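Local coordinates for hypothetical protein (Pyrococcus furiosus, PDB 2FZF) that is of unknown function but belongs to the rubrerythrin family of the ferritin clan, so a role at a metal site is possible though unproven, at residues Glu37-Leu42 with Asn56-Glu61. Residues are numbered along the deposited sequence; the frame is centred on the assembly and turned at random.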
loop_
_atom_site.group_PDB
_atom_site.type_symbol
_atom_site.label_atom_id
_atom_site.label_comp_id
_atom_site.label_asym_id
_atom_site.label_seq_id
_atom_site.Cartn_x
_atom_site.Cartn_y
_atom_site.Cartn_z
ATOM N N GLU A 37 5.197 4.103 17.248
ATOM C CA GLU A 37 6.371 4.756 17.791
ATOM C C GLU A 37 7.642 4.290 17.109
ATOM O O GLU A 37 8.693 4.927 17.225
ATOM C CB GLU A 37 6.435 4.542 19.305
ATOM C CG GLU A 37 6.655 3.122 19.730
ATOM C CD GLU A 37 6.754 2.974 21.243
ATOM O OE1 GLU A 37 7.427 2.011 21.694
ATOM O OE2 GLU A 37 6.155 3.802 21.977
ATOM N N PHE A 38 7.530 3.189 16.376
ATOM C CA PHE A 38 8.663 2.650 15.643
ATOM C C PHE A 38 8.872 3.486 14.391
ATOM O O PHE A 38 9.993 3.891 14.074
ATOM C CB PHE A 38 8.420 1.188 15.259
ATOM C CG PHE A 38 9.334 0.697 14.184
ATOM C CD1 PHE A 38 8.872 0.535 12.881
ATOM C CD2 PHE A 38 10.671 0.490 14.444
ATOM C CE1 PHE A 38 9.738 0.182 11.854
ATOM C CE2 PHE A 38 11.540 0.138 13.422
ATOM C CZ PHE A 38 11.070 -0.014 12.123
ATOM N N TYR A 39 7.789 3.747 13.676
ATOM C CA TYR A 39 7.884 4.545 12.467
ATOM C C TYR A 39 8.228 5.991 12.798
ATOM O O TYR A 39 8.989 6.645 12.077
ATOM C CB TYR A 39 6.571 4.453 11.699
ATOM C CG TYR A 39 6.345 3.090 11.085
ATOM C CD1 TYR A 39 5.144 2.403 11.279
ATOM C CD2 TYR A 39 7.310 2.518 10.249
ATOM C CE1 TYR A 39 4.903 1.185 10.649
ATOM C CE2 TYR A 39 7.086 1.308 9.613
ATOM C CZ TYR A 39 5.887 0.648 9.809
ATOM O OH TYR A 39 5.671 -0.531 9.136
ATOM N N LYS A 40 7.678 6.487 13.900
ATOM C CA LYS A 40 7.954 7.859 14.313
ATOM C C LYS A 40 9.448 8.098 14.465
ATOM O O LYS A 40 9.934 9.174 14.142
ATOM C CB LYS A 40 7.259 8.168 15.636
ATOM C CG LYS A 40 5.974 8.956 15.484
ATOM C CD LYS A 40 6.240 10.345 14.910
ATOM C CE LYS A 40 7.160 11.172 15.817
ATOM N NZ LYS A 40 7.427 12.553 15.281
ATOM N N SER A 41 10.168 7.092 14.953
ATOM C CA SER A 41 11.607 7.209 15.159
ATOM C C SER A 41 12.369 6.941 13.890
ATOM O O SER A 41 13.460 7.471 13.680
ATOM C CB SER A 41 12.073 6.216 16.208
ATOM O OG SER A 41 11.242 6.291 17.340
ATOM N N LEU A 42 11.804 6.078 13.061
ATOM C CA LEU A 42 12.427 5.728 11.804
ATOM C C LEU A 42 12.468 6.995 10.963
ATOM O O LEU A 42 13.532 7.431 10.546
ATOM C CB LEU A 42 11.598 4.652 11.084
ATOM C CG LEU A 42 12.227 3.389 10.464
ATOM C CD1 LEU A 42 11.340 2.961 9.299
ATOM C CD2 LEU A 42 13.657 3.627 9.984
ATOM N N ASN A 56 6.659 8.540 6.941
ATOM C CA ASN A 56 5.817 9.432 7.727
ATOM C C ASN A 56 4.325 9.263 7.406
ATOM O O ASN A 56 3.486 9.277 8.309
ATOM C CB ASN A 56 6.243 10.890 7.515
ATOM C CG ASN A 56 7.234 11.373 8.579
ATOM O OD1 ASN A 56 7.033 11.139 9.778
ATOM N ND2 ASN A 56 8.294 12.061 8.147
ATOM N N TRP A 57 3.991 9.099 6.129
ATOM C CA TRP A 57 2.597 8.921 5.738
ATOM C C TRP A 57 2.097 7.599 6.289
ATOM O O TRP A 57 0.941 7.459 6.690
ATOM C CB TRP A 57 2.452 8.905 4.216
ATOM C CG TRP A 57 1.042 8.624 3.773
ATOM C CD1 TRP A 57 -0.008 9.504 3.753
ATOM C CD2 TRP A 57 0.513 7.362 3.344
ATOM N NE1 TRP A 57 -1.156 8.865 3.340
ATOM C CE2 TRP A 57 -0.864 7.550 3.084
ATOM C CE3 TRP A 57 1.068 6.087 3.158
ATOM C CZ2 TRP A 57 -1.696 6.512 2.644
ATOM C CZ3 TRP A 57 0.240 5.050 2.720
ATOM C CH2 TRP A 57 -1.127 5.272 2.468
ATOM N N LEU A 58 2.992 6.624 6.299
ATOM C CA LEU A 58 2.684 5.296 6.784
ATOM C C LEU A 58 2.446 5.338 8.294
ATOM O O LEU A 58 1.579 4.637 8.810
ATOM C CB LEU A 58 3.847 4.374 6.431
ATOM C CG LEU A 58 3.649 2.874 6.322
ATOM C CD1 LEU A 58 4.892 2.283 5.698
ATOM C CD2 LEU A 58 3.386 2.275 7.686
ATOM N N ALA A 59 3.205 6.166 9.001
ATOM C CA ALA A 59 3.050 6.283 10.452
ATOM C C ALA A 59 1.694 6.886 10.824
ATOM O O ALA A 59 1.054 6.459 11.789
ATOM C CB ALA A 59 4.169 7.141 11.029
ATOM N N GLU A 60 1.276 7.883 10.046
ATOM C CA GLU A 60 0.010 8.576 10.257
ATOM C C GLU A 60 -1.151 7.636 10.018
ATOM O O GLU A 60 -2.063 7.521 10.840
ATOM C CB GLU A 60 -0.089 9.785 9.321
ATOM C CG GLU A 60 1.029 10.798 9.536
ATOM C CD GLU A 60 0.817 12.105 8.793
ATOM O OE1 GLU A 60 -0.219 12.769 9.035
ATOM O OE2 GLU A 60 1.695 12.475 7.975
ATOM N N GLU A 61 -1.105 6.967 8.874
ATOM C CA GLU A 61 -2.133 6.010 8.496
ATOM C C GLU A 61 -2.426 5.028 9.629
ATOM O O GLU A 61 -3.585 4.776 9.945
ATOM C CB GLU A 61 -1.681 5.243 7.255
ATOM C CG GLU A 61 -2.081 5.887 5.947
ATOM C CD GLU A 61 -3.554 5.695 5.657
ATOM O OE1 GLU A 61 -3.988 6.005 4.520
ATOM O OE2 GLU A 61 -4.279 5.228 6.570
#
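Tyr-39 packs on Leu-58 and Ala-59, joining helix 21-44 to helix 51-61. Both helices belong to the helical bundle of this rubrerythrin-family, ferritin-like protein. The contact is buried and apolar, and no hydrogen bond crosses it. Where the backbones come nearest, the CA atoms of Tyr-39 and Ala-59 are 5.5 Å apart. The side chain sets out beside the alanine, Tyr-39 CB lying 3.7 Å from Ala-59 CB. Its CG stands anti to the carbonyl carbon (chi1 -70°), which carries the ring on past the alanine to Leu-58. Along the ring, Tyr-39 CD1 lies 4.0 Å from CD2 of Leu-58. Further out, Tyr-39 CZ is 3.7 Å from CD2 of Leu-58, and OH still touches it. The methyl sits over one face in a CH-pi contact, 28° off the ring normal. Ala-113 and Glu-117 of helix 103-129 also touch the tyrosine, and Leu-154 of helix 134-164 packs on both Tyr-39 and Leu-58. With an alanine here instead of Tyr-39, the Leu-58 methyl is likely to lose its aromatic face, and a gap would probably open between the two helices. The closest approach is Tyr-39 CE1 to Leu-58 CD2, 3.5 Å.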